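Local coordinates for protein galactose mutarotase related enzyme (Lactobacillus acidophilus, PDB 3DCD) that probably binds carbohydrate and may act as an isomerase of the aldose 1-epimerase (galactose mutarotase) kind, at residues A[5-10]-A[116-122]; A[60-64]-A[266-270]; A[126-130]-A[277-283]; A[156-162]-A[191-197]. All coordinates share one frame; numbering follows the deposited sequence. Where two conformers were deposited one is given.

Contact 1 of 4, residues A[5-10]-A[116-122]; sequences IENNMI and NLMNNLL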
# COMPACT_ATOMS: atom_id res chain seq x y z
N ILE A 5 -15.22 -2.30 11.64
CA ILE A 5 -15.24 -3.75 11.74
C ILE A 5 -14.36 -4.11 12.95
O ILE A 5 -13.36 -3.43 13.21
CB ILE A 5 -14.79 -4.50 10.43
CG1 ILE A 5 -13.35 -4.16 10.02
CG2 ILE A 5 -15.78 -4.19 9.27
CD1 ILE A 5 -12.75 -5.06 8.91
N GLU A 6 -14.74 -5.14 13.69
CA GLU A 6 -14.08 -5.40 14.97
C GLU A 6 -14.33 -6.80 15.50
O GLU A 6 -15.32 -7.45 15.15
CB GLU A 6 -14.49 -4.36 16.03
CG GLU A 6 -15.93 -4.43 16.48
CD GLU A 6 -16.23 -3.45 17.60
OE1 GLU A 6 -17.25 -2.73 17.53
OE2 GLU A 6 -15.46 -3.40 18.58
N ASN A 7 -13.41 -7.26 16.33
CA ASN A 7 -13.60 -8.48 17.09
C ASN A 7 -12.97 -8.31 18.46
O ASN A 7 -12.69 -7.18 18.86
CB ASN A 7 -13.04 -9.70 16.34
CG ASN A 7 -11.57 -9.53 15.91
OD1 ASN A 7 -11.16 -10.10 14.91
ND2 ASN A 7 -10.81 -8.75 16.65
N ASN A 8 -12.75 -9.42 19.16
CA ASN A 8 -12.14 -9.40 20.48
C ASN A 8 -10.65 -9.04 20.51
O ASN A 8 -10.09 -8.86 21.60
CB ASN A 8 -12.35 -10.75 21.18
CG ASN A 8 -13.81 -11.02 21.53
OD1 ASN A 8 -14.63 -10.11 21.64
ND2 ASN A 8 -14.12 -12.30 21.74
N MSE A 9 -10.01 -8.95 19.34
CA MSE A 9 -8.58 -8.67 19.24
C MSE A 9 -8.29 -7.24 18.77
O MSE A 9 -7.44 -6.55 19.36
CB MSE A 9 -7.90 -9.66 18.27
CG MSE A 9 -8.08 -11.14 18.60
SE MSE A 9 -7.21 -11.62 20.27
CE MSE A 9 -5.34 -11.19 19.77
N ILE A 10 -8.96 -6.81 17.70
CA ILE A 10 -8.63 -5.53 17.05
C ILE A 10 -9.91 -4.82 16.57
O ILE A 10 -10.93 -5.47 16.29
CB ILE A 10 -7.57 -5.67 15.89
CG1 ILE A 10 -8.02 -6.61 14.77
CG2 ILE A 10 -6.16 -6.13 16.41
CD1 ILE A 10 -7.04 -6.60 13.55
N ASN A 116 -11.32 -7.55 5.89
CA ASN A 116 -11.93 -8.49 6.80
C ASN A 116 -10.99 -8.94 7.91
O ASN A 116 -9.77 -8.95 7.73
CB ASN A 116 -12.57 -9.65 6.04
CG ASN A 116 -11.56 -10.61 5.51
OD1 ASN A 116 -11.01 -11.43 6.26
ND2 ASN A 116 -11.30 -10.54 4.20
N LEU A 117 -11.58 -9.28 9.05
CA LEU A 117 -10.82 -9.69 10.24
C LEU A 117 -10.87 -11.18 10.53
O LEU A 117 -11.91 -11.83 10.37
CB LEU A 117 -11.36 -8.98 11.49
CG LEU A 117 -11.17 -7.48 11.56
CD1 LEU A 117 -11.87 -6.91 12.77
CD2 LEU A 117 -9.69 -7.17 11.59
N MSE A 118 -9.72 -11.68 10.98
CA MSE A 118 -9.55 -13.01 11.54
C MSE A 118 -8.60 -12.84 12.73
O MSE A 118 -7.41 -12.61 12.51
CB MSE A 118 -8.90 -13.91 10.48
CG MSE A 118 -8.40 -15.26 10.98
SE MSE A 118 -9.75 -16.65 10.80
CE MSE A 118 -9.73 -16.83 8.85
N ASN A 119 -9.11 -12.92 13.95
CA ASN A 119 -8.28 -12.64 15.11
C ASN A 119 -7.58 -11.29 14.96
O ASN A 119 -8.23 -10.30 14.61
CB ASN A 119 -7.29 -13.79 15.35
CG ASN A 119 -7.99 -15.09 15.71
OD1 ASN A 119 -7.45 -16.17 15.53
ND2 ASN A 119 -9.19 -14.98 16.25
N ASN A 120 -6.27 -11.23 15.19
CA ASN A 120 -5.56 -9.96 15.04
C ASN A 120 -5.01 -9.73 13.62
O ASN A 120 -4.10 -8.92 13.44
CB ASN A 120 -4.44 -9.84 16.09
CG ASN A 120 -3.34 -10.84 15.89
OD1 ASN A 120 -3.57 -11.94 15.34
ND2 ASN A 120 -2.12 -10.47 16.31
N LEU A 121 -5.59 -10.44 12.65
CA LEU A 121 -5.20 -10.32 11.24
C LEU A 121 -6.27 -9.58 10.43
O LEU A 121 -7.45 -9.92 10.48
CB LEU A 121 -4.89 -11.70 10.61
CG LEU A 121 -4.35 -11.72 9.17
CD1 LEU A 121 -3.48 -12.93 8.90
CD2 LEU A 121 -5.49 -11.62 8.13
N LEU A 122 -5.81 -8.58 9.68
CA LEU A 122 -6.66 -7.79 8.81
C LEU A 122 -6.22 -8.00 7.36
O LEU A 122 -5.07 -7.73 7.01
CB LEU A 122 -6.52 -6.30 9.17
CG LEU A 122 -7.21 -5.27 8.26
CD1 LEU A 122 -8.72 -5.46 8.25
CD2 LEU A 122 -6.86 -3.86 8.79
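Ile10 presses its CD1 methyl against CD2 of Leu117 at 3.3 Å, tighter than carbons usually pack. With CG1 set between its own backbone N and carbonyl carbon (chi1 59°), the branch reaches across to the turn, where CD1 lies 3.7 Å from the backbone C of Asn120 and CG2 rests near that residue's CB. Leu117 is the hub: while CD2 serves Ile10, its other methyl, CD1, sits 3.5 Å from CA of Glu6, against the backbone of 5-10. On the same buried side, CD1 of Ile5 touches CG of Leu117 at 3.9 Å and CD1 of Leu122 at 4.1 Å, Ile5 and Leu122 crossing at about a right angle. Met9, present as selenomethionine, lays CG against the backbone of the turn, 3.7 Å from C of Asn119. That turn, type II' from Met118 to Leu121, joins strands 109-118 and 121-130 as a tight beta hairpin. Asn119 takes its first corner with a positive phi (52°), a shape that asparagine tolerates better than most residues other than glycine. Asn120 ND2 is held by the carbonyl of Tyr291, and Val12 of strand 10-15 adds to the cluster round Ile5, Leu117 and Leu122. With an alanine here instead of Ile10, the reach to Leu117 and Asn120 is gone, and a gap would probably open beside Leu117 CD2, leaving that leucine freer to turn. Among the side chains, the fit of branched aliphatic groups thus does much of the joining of the small N-terminal sheet to the hairpin of the large one.

Contact 2 of 4, residues A[60-64]-A[266-270]; sequences EYTYK and GDLEH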
# COMPACT_ATOMS: atom_id res chain seq x y z
N GLU A 60 1.54 11.97 -17.04
CA GLU A 60 0.76 11.72 -18.24
C GLU A 60 1.15 10.43 -18.95
O GLU A 60 2.22 9.87 -18.74
CB GLU A 60 0.84 12.92 -19.21
CG GLU A 60 2.21 13.11 -19.83
CD GLU A 60 2.27 14.30 -20.79
OE1 GLU A 60 1.57 15.31 -20.57
OE2 GLU A 60 3.05 14.20 -21.76
N TYR A 61 0.24 9.96 -19.79
CA TYR A 61 0.46 8.78 -20.60
C TYR A 61 -0.36 8.92 -21.86
O TYR A 61 -1.24 9.79 -21.95
CB TYR A 61 0.07 7.51 -19.85
CG TYR A 61 -1.42 7.37 -19.53
CD1 TYR A 61 -2.28 6.72 -20.42
CD2 TYR A 61 -1.95 7.85 -18.32
CE1 TYR A 61 -3.63 6.58 -20.14
CE2 TYR A 61 -3.30 7.70 -18.03
CZ TYR A 61 -4.13 7.07 -18.94
OH TYR A 61 -5.47 6.92 -18.67
N THR A 62 -0.07 8.07 -22.85
CA THR A 62 -0.89 8.02 -24.05
C THR A 62 -1.54 6.65 -24.14
O THR A 62 -0.99 5.65 -23.67
CB THR A 62 -0.12 8.34 -25.36
OG1 THR A 62 0.92 7.37 -25.57
CG2 THR A 62 0.48 9.75 -25.30
N TYR A 63 -2.74 6.63 -24.71
CA TYR A 63 -3.39 5.37 -24.99
C TYR A 63 -4.11 5.53 -26.30
O TYR A 63 -4.87 6.49 -26.47
CB TYR A 63 -4.36 4.99 -23.87
CG TYR A 63 -5.11 3.70 -24.14
CD1 TYR A 63 -4.45 2.47 -24.13
CD2 TYR A 63 -6.47 3.72 -24.42
CE1 TYR A 63 -5.13 1.29 -24.37
CE2 TYR A 63 -7.17 2.54 -24.66
CZ TYR A 63 -6.49 1.33 -24.64
OH TYR A 63 -7.19 0.18 -24.88
N LYS A 64 -3.81 4.63 -27.24
CA LYS A 64 -4.35 4.72 -28.60
C LYS A 64 -4.10 6.08 -29.23
O LYS A 64 -4.92 6.57 -29.99
CB LYS A 64 -5.87 4.41 -28.63
CG LYS A 64 -6.27 3.04 -28.11
CD LYS A 64 -5.62 1.91 -28.89
CE LYS A 64 -6.12 0.56 -28.41
NZ LYS A 64 -5.19 -0.52 -28.81
N GLY A 266 5.87 6.25 -22.43
CA GLY A 266 4.61 6.93 -22.09
C GLY A 266 3.36 6.24 -22.62
O GLY A 266 2.25 6.61 -22.25
N ASP A 267 3.53 5.25 -23.50
CA ASP A 267 2.42 4.48 -24.02
C ASP A 267 1.93 3.48 -22.96
O ASP A 267 2.67 2.59 -22.56
CB ASP A 267 2.84 3.72 -25.28
CG ASP A 267 1.68 3.02 -25.96
OD1 ASP A 267 0.61 2.80 -25.34
OD2 ASP A 267 1.84 2.68 -27.15
N LEU A 268 0.68 3.64 -22.52
CA LEU A 268 0.13 2.74 -21.49
C LEU A 268 0.28 1.25 -21.87
O LEU A 268 0.48 0.40 -21.00
CB LEU A 268 -1.35 3.07 -21.24
CG LEU A 268 -2.11 2.33 -20.14
CD1 LEU A 268 -1.55 2.68 -18.78
CD2 LEU A 268 -3.57 2.74 -20.24
N GLU A 269 0.15 0.95 -23.15
CA GLU A 269 0.28 -0.42 -23.61
C GLU A 269 1.71 -0.94 -23.50
O GLU A 269 1.92 -2.14 -23.58
CB GLU A 269 -0.20 -0.56 -25.05
CG GLU A 269 -1.70 -0.39 -25.21
CD GLU A 269 -2.16 -0.65 -26.62
OE1 GLU A 269 -2.12 0.28 -27.46
OE2 GLU A 269 -2.56 -1.80 -26.89
N HIS A 270 2.69 -0.05 -23.35
CA HIS A 270 4.09 -0.49 -23.17
C HIS A 270 4.59 -0.33 -21.74
O HIS A 270 5.76 -0.67 -21.44
CB HIS A 270 5.03 0.29 -24.08
CG HIS A 270 4.70 0.20 -25.53
ND1 HIS A 270 5.11 1.16 -26.44
CD2 HIS A 270 4.01 -0.72 -26.24
CE1 HIS A 270 4.68 0.82 -27.65
NE2 HIS A 270 4.01 -0.31 -27.55
O HOH W 1 -1.74 2.86 -26.87
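Leu268 holds CG trans to its backbone N (chi1 -176°), and this together with chi2 of 66° brings CD2 to the rings of two tyrosines, 3.8 Å from CE1 of Tyr61 and 4.0 Å from CD1 of Tyr63. Leu268 and Tyr61 run side by side and point the same way, whereas Tyr63 slants across the leucine and receives CG of Glu269 at its ring edge. Beneath these side chains Thr62 makes a single backbone bridge: its N donates to Gly266 O at 2.8 Å, and its O accepts from Leu268 N at 2.9 Å in a nearly straight bond. Gly266 suits its place because a CB at these backbone angles would jam against the preceding carbonyl oxygen. In an Asx turn, Asp267 OD1 takes the N-H of Glu269 from above the carboxylate plane. A water ties Lys64 N to Asp267 OD1 and Glu269 OE1, while Lys64 NZ adds a long, weak salt bridge, 3.4 Å from Glu269 OE1. The contact clips the loop between strands 249-256 and 275-277 onto the hairpin of 60-63 and 66-69. Tyr61 OH bonds the carbonyl of Val104, where helix 99-104 ends, and Ile137 of strand 136-147 touches both Leu268 and Glu269.

Contact 3 of 4, residues A[126-130]-A[277-283]; sequences FSVVN and LKPGKEF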
# COMPACT_ATOMS: atom_id res chain seq x y z
N PHE A 126 -8.07 -6.78 -2.99
CA PHE A 126 -8.46 -6.03 -4.19
C PHE A 126 -9.14 -6.95 -5.21
O PHE A 126 -8.68 -8.07 -5.46
CB PHE A 126 -7.22 -5.42 -4.85
CG PHE A 126 -6.44 -4.51 -3.94
CD1 PHE A 126 -7.08 -3.47 -3.23
CD2 PHE A 126 -5.07 -4.69 -3.78
CE1 PHE A 126 -6.34 -2.62 -2.38
CE2 PHE A 126 -4.32 -3.84 -2.94
CZ PHE A 126 -4.96 -2.80 -2.25
N SER A 127 -10.21 -6.45 -5.81
CA SER A 127 -10.85 -7.10 -6.92
C SER A 127 -11.11 -6.05 -7.98
O SER A 127 -11.74 -5.03 -7.70
CB SER A 127 -12.15 -7.74 -6.47
OG SER A 127 -12.96 -8.07 -7.58
N VAL A 128 -10.62 -6.31 -9.19
CA VAL A 128 -10.88 -5.42 -10.34
C VAL A 128 -11.60 -6.23 -11.43
O VAL A 128 -11.12 -7.27 -11.84
CB VAL A 128 -9.55 -4.84 -10.89
CG1 VAL A 128 -9.79 -3.90 -12.06
CG2 VAL A 128 -8.78 -4.09 -9.78
N VAL A 129 -12.76 -5.74 -11.88
CA VAL A 129 -13.47 -6.34 -13.01
C VAL A 129 -13.44 -5.37 -14.18
O VAL A 129 -13.88 -4.23 -14.04
CB VAL A 129 -14.93 -6.69 -12.64
CG1 VAL A 129 -15.68 -7.30 -13.84
CG2 VAL A 129 -14.95 -7.66 -11.43
N ASN A 130 -12.92 -5.82 -15.31
CA ASN A 130 -12.91 -5.01 -16.52
C ASN A 130 -14.28 -5.06 -17.19
O ASN A 130 -14.75 -6.15 -17.56
CB ASN A 130 -11.82 -5.50 -17.47
CG ASN A 130 -11.75 -4.68 -18.75
OD1 ASN A 130 -12.34 -3.60 -18.85
ND2 ASN A 130 -11.03 -5.20 -19.75
N LEU A 277 -5.93 -6.93 -18.24
CA LEU A 277 -7.13 -7.66 -17.87
C LEU A 277 -8.15 -7.67 -19.01
O LEU A 277 -8.69 -6.62 -19.38
CB LEU A 277 -7.75 -7.06 -16.58
CG LEU A 277 -8.95 -7.78 -15.96
CD1 LEU A 277 -8.57 -9.18 -15.50
CD2 LEU A 277 -9.55 -6.98 -14.79
N LYS A 278 -8.41 -8.86 -19.54
CA LYS A 278 -9.33 -8.99 -20.67
C LYS A 278 -10.78 -8.61 -20.32
O LYS A 278 -11.19 -8.69 -19.14
CB LYS A 278 -9.25 -10.40 -21.26
CG LYS A 278 -7.87 -10.77 -21.79
CD LYS A 278 -7.93 -11.98 -22.70
CE LYS A 278 -6.54 -12.37 -23.18
NZ LYS A 278 -6.60 -13.55 -24.09
N PRO A 279 -11.57 -8.19 -21.33
CA PRO A 279 -12.94 -7.74 -21.10
C PRO A 279 -13.77 -8.75 -20.31
O PRO A 279 -13.71 -9.95 -20.57
CB PRO A 279 -13.49 -7.55 -22.52
CG PRO A 279 -12.28 -7.22 -23.33
CD PRO A 279 -11.21 -8.10 -22.76
N GLY A 280 -14.49 -8.26 -19.31
CA GLY A 280 -15.35 -9.09 -18.47
C GLY A 280 -14.66 -9.89 -17.37
O GLY A 280 -15.35 -10.44 -16.50
N LYS A 281 -13.33 -9.95 -17.39
CA LYS A 281 -12.57 -10.75 -16.43
C LYS A 281 -12.32 -10.06 -15.09
O LYS A 281 -12.47 -8.83 -14.98
CB LYS A 281 -11.22 -11.17 -17.01
CG LYS A 281 -11.29 -11.93 -18.33
CD LYS A 281 -11.88 -13.31 -18.17
CE LYS A 281 -11.85 -14.07 -19.50
NZ LYS A 281 -10.48 -14.59 -19.79
N GLU A 282 -11.95 -10.86 -14.09
CA GLU A 282 -11.63 -10.37 -12.75
C GLU A 282 -10.17 -10.66 -12.39
O GLU A 282 -9.66 -11.76 -12.63
CB GLU A 282 -12.60 -10.93 -11.69
CG GLU A 282 -12.33 -10.46 -10.25
CD GLU A 282 -13.37 -10.93 -9.22
OE1 GLU A 282 -14.33 -11.66 -9.60
OE2 GLU A 282 -13.26 -10.55 -8.03
N PHE A 283 -9.51 -9.63 -11.85
CA PHE A 283 -8.20 -9.72 -11.23
C PHE A 283 -8.40 -9.65 -9.72
O PHE A 283 -9.17 -8.83 -9.24
CB PHE A 283 -7.34 -8.55 -11.71
CG PHE A 283 -6.02 -8.41 -11.00
CD1 PHE A 283 -5.90 -7.60 -9.86
CD2 PHE A 283 -4.89 -9.06 -11.48
CE1 PHE A 283 -4.67 -7.46 -9.20
CE2 PHE A 283 -3.65 -8.91 -10.83
CZ PHE A 283 -3.55 -8.10 -9.69
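Val128 and Phe283 form an antiparallel hydrogen-bonded pair that joins strands 121-130 and 282-292 within the large antiparallel sheet, consistent with the beta-supersandwich of the galactose mutarotase family. Both of their backbone bonds, Val128 N to Phe283 O and Phe283 N to Val128 O, measure 2.9 Å. The next pair, Val129 and Glu282, is non-hydrogen-bonded and turns its side chains to the other face, where Val129 CG2 lies 4.0 Å from CG of Glu282. The same glutamate, extended, receives a short bond from Ser127 OG, 2.5 Å from its OE2 and coming from above the carboxylate plane. At the strand end Asn130 takes over. Its backbone O accepts from Gly280 N at 2.8 Å, and its side-chain ND2 donates to Leu277 O, also at 2.8 Å. Glu134 O is a second acceptor for ND2, and OD1 takes the N-H of Ser132, so both ends of the amide are hydrogen-bonded; asparagine, with both donor and acceptor, fits this post. These bonds brace a type II beta turn from Lys278 to Lys281 in which Pro279 and Gly280 take the two corners they suit, Gly280 with a positive phi of 79°. Further out, Phe138 meets the Phe283 ring edge-to-face, and Met136 packs on Val128 and Leu277. Lys281 O, finally, accepts the Asn130 N-H at 3.1 Å while CA of Val129 also approaches it, at 3.3 Å.

Contact 4 of 4, residues A[156-162]-A[191-197]; sequences KEDFYFD and SLIALSD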
# COMPACT_ATOMS: atom_id res chain seq x y z
N LYS A 156 12.86 5.99 16.85
CA LYS A 156 12.77 5.40 15.50
C LYS A 156 13.90 4.42 15.19
O LYS A 156 13.66 3.39 14.56
CB LYS A 156 12.72 6.49 14.43
CG LYS A 156 12.82 5.96 12.98
CD LYS A 156 12.74 7.09 11.94
CE LYS A 156 11.42 7.82 11.98
NZ LYS A 156 11.42 8.89 10.92
N GLU A 157 15.12 4.71 15.64
CA GLU A 157 16.27 3.85 15.32
C GLU A 157 16.31 2.55 16.14
O GLU A 157 17.23 1.71 15.96
CB GLU A 157 17.59 4.62 15.45
CG GLU A 157 17.67 5.77 14.46
CD GLU A 157 19.09 6.16 14.17
OE1 GLU A 157 19.82 5.35 13.59
OE2 GLU A 157 19.45 7.31 14.52
N ASP A 158 15.34 2.39 17.04
CA ASP A 158 15.17 1.11 17.74
C ASP A 158 14.28 0.16 16.94
O ASP A 158 14.11 -0.99 17.35
CB ASP A 158 14.55 1.29 19.13
CG ASP A 158 15.38 2.15 20.05
OD1 ASP A 158 16.63 2.07 20.00
OD2 ASP A 158 14.75 2.87 20.85
N PHE A 159 13.71 0.66 15.83
CA PHE A 159 12.83 -0.15 15.00
C PHE A 159 13.54 -0.62 13.75
O PHE A 159 14.53 -0.03 13.32
CB PHE A 159 11.55 0.62 14.64
CG PHE A 159 10.70 0.93 15.83
CD1 PHE A 159 10.98 2.05 16.62
CD2 PHE A 159 9.64 0.09 16.19
CE1 PHE A 159 10.22 2.33 17.76
CE2 PHE A 159 8.88 0.38 17.33
CZ PHE A 159 9.16 1.49 18.11
N TYR A 160 13.02 -1.69 13.17
CA TYR A 160 13.62 -2.23 11.97
C TYR A 160 12.57 -3.01 11.21
O TYR A 160 11.52 -3.35 11.77
CB TYR A 160 14.82 -3.13 12.33
CG TYR A 160 14.50 -4.31 13.22
CD1 TYR A 160 14.62 -4.23 14.60
CD2 TYR A 160 14.10 -5.54 12.66
CE1 TYR A 160 14.34 -5.35 15.43
CE2 TYR A 160 13.82 -6.66 13.48
CZ TYR A 160 13.93 -6.55 14.85
OH TYR A 160 13.66 -7.67 15.63
N PHE A 161 12.86 -3.28 9.95
CA PHE A 161 12.07 -4.26 9.19
C PHE A 161 12.93 -5.44 8.78
O PHE A 161 14.16 -5.34 8.62
CB PHE A 161 11.29 -3.64 8.01
CG PHE A 161 12.15 -3.12 6.88
CD1 PHE A 161 12.40 -3.91 5.76
CD2 PHE A 161 12.70 -1.83 6.92
CE1 PHE A 161 13.17 -3.44 4.71
CE2 PHE A 161 13.48 -1.35 5.88
CZ PHE A 161 13.72 -2.16 4.77
N ASP A 162 12.26 -6.58 8.68
CA ASP A 162 12.89 -7.84 8.41
C ASP A 162 12.02 -8.57 7.40
O ASP A 162 10.82 -8.72 7.60
CB ASP A 162 13.01 -8.65 9.69
CG ASP A 162 14.08 -9.69 9.62
OD1 ASP A 162 14.92 -9.64 8.69
OD2 ASP A 162 14.10 -10.58 10.50
N SER A 191 18.78 -9.95 6.03
CA SER A 191 18.74 -9.67 7.47
C SER A 191 18.06 -8.33 7.70
O SER A 191 17.69 -7.65 6.75
CB SER A 191 20.14 -9.73 8.10
OG SER A 191 20.97 -8.65 7.69
N LEU A 192 17.88 -7.96 8.97
CA LEU A 192 17.09 -6.77 9.31
C LEU A 192 17.71 -5.48 8.77
O LEU A 192 18.94 -5.38 8.60
CB LEU A 192 16.88 -6.65 10.83
CG LEU A 192 18.08 -6.23 11.71
CD1 LEU A 192 18.20 -4.70 11.85
CD2 LEU A 192 17.95 -6.86 13.06
N ILE A 193 16.85 -4.51 8.50
CA ILE A 193 17.31 -3.16 8.13
C ILE A 193 16.69 -2.18 9.12
O ILE A 193 15.47 -2.11 9.23
CB ILE A 193 16.88 -2.83 6.68
CG1 ILE A 193 17.62 -3.74 5.69
CG2 ILE A 193 17.12 -1.35 6.36
CD1 ILE A 193 17.01 -3.75 4.29
N ALA A 194 17.52 -1.44 9.86
CA ALA A 194 17.00 -0.50 10.88
C ALA A 194 16.43 0.77 10.25
O ALA A 194 16.88 1.22 9.19
CB ALA A 194 18.08 -0.15 11.88
N LEU A 195 15.41 1.33 10.90
CA LEU A 195 14.82 2.57 10.41
C LEU A 195 15.61 3.76 10.94
O LEU A 195 16.30 3.67 11.95
CB LEU A 195 13.34 2.67 10.82
CG LEU A 195 12.40 1.56 10.33
CD1 LEU A 195 10.98 1.85 10.83
CD2 LEU A 195 12.42 1.48 8.80
N SER A 196 15.53 4.86 10.20
CA SER A 196 16.19 6.10 10.57
C SER A 196 15.61 7.21 9.72
O SER A 196 14.99 6.95 8.69
CB SER A 196 17.69 6.00 10.31
OG SER A 196 17.97 6.07 8.91
N ASP A 197 15.82 8.45 10.14
CA ASP A 197 15.39 9.61 9.38
C ASP A 197 16.03 9.63 7.97
O ASP A 197 15.36 9.94 6.98
CB ASP A 197 15.74 10.89 10.14
CG ASP A 197 14.78 11.17 11.32
OD1 ASP A 197 13.65 10.63 11.35
OD2 ASP A 197 15.17 11.95 12.21
O HOH W 2 12.24 7.82 8.37
O HOH W 3 18.99 3.26 12.43
O HOH W 4 16.96 8.73 12.73
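Leu192 crosses Tyr160 at about a right angle and sets CD2 over the centre of its ring, a CH-pi contact 4.1 Å from the centroid. On the other side of the sheet Phe161 and Ile193 lie alongside, pointing the same way, with CB of Ile193 over the ring face 4.0 Å from the centroid. Phe161 CG sits between backbone N and carbonyl carbon (chi1 68°), folding the ring back over the neighbouring strand, and Leu195 CD2 meets its edge in plane, 3.8 Å from CD2 of Phe161. Flat rings and branched aliphatics suit such close layering. Antiparallel bonds set the spacing: Phe161 N to Ile193 O is 2.9 Å and Ile193 N to Phe161 O is 2.8 Å. Beyond the strands the Lys156 chain, bent at chi3 (-63°), lies along Ser196 and brings NZ nearly along the C-O axis of Asp197, 2.9 Å from OD1. Asp247 O and a water bound to Ser196 O also hold NZ. Put a methionine in its place and the ammonium is lost, which would probably leave Asp197 without its opposite charge and Asp247 O without this donor. Aromatic-aliphatic packing thus closes the edge of the large sheet, while a buried lysine, amply hydrogen-bonded, ties down the chain that follows.

How the contacts relate
Contacts 1, 3 and 4 all reach the large antiparallel sheet. Contacts 1 and 3 share strand 121-130: contact 1 lies where it leaves its hairpin and contact 3 at its far end, their centres 28 Å apart. Contact 4 pairs one of the two outermost strands, 193-194, on the other side of the chain's centre from contact 3, 37 Å from it centre to centre. Contact 2 stands apart from that sheet, yet its nearest atoms come within about 8 Å of contact 3, and the segments of these two alternate along the chain. Contact 4 is nested inside the loops that contacts 2 and 3 close. No catalytic residue or bound sugar is defined to relate them to.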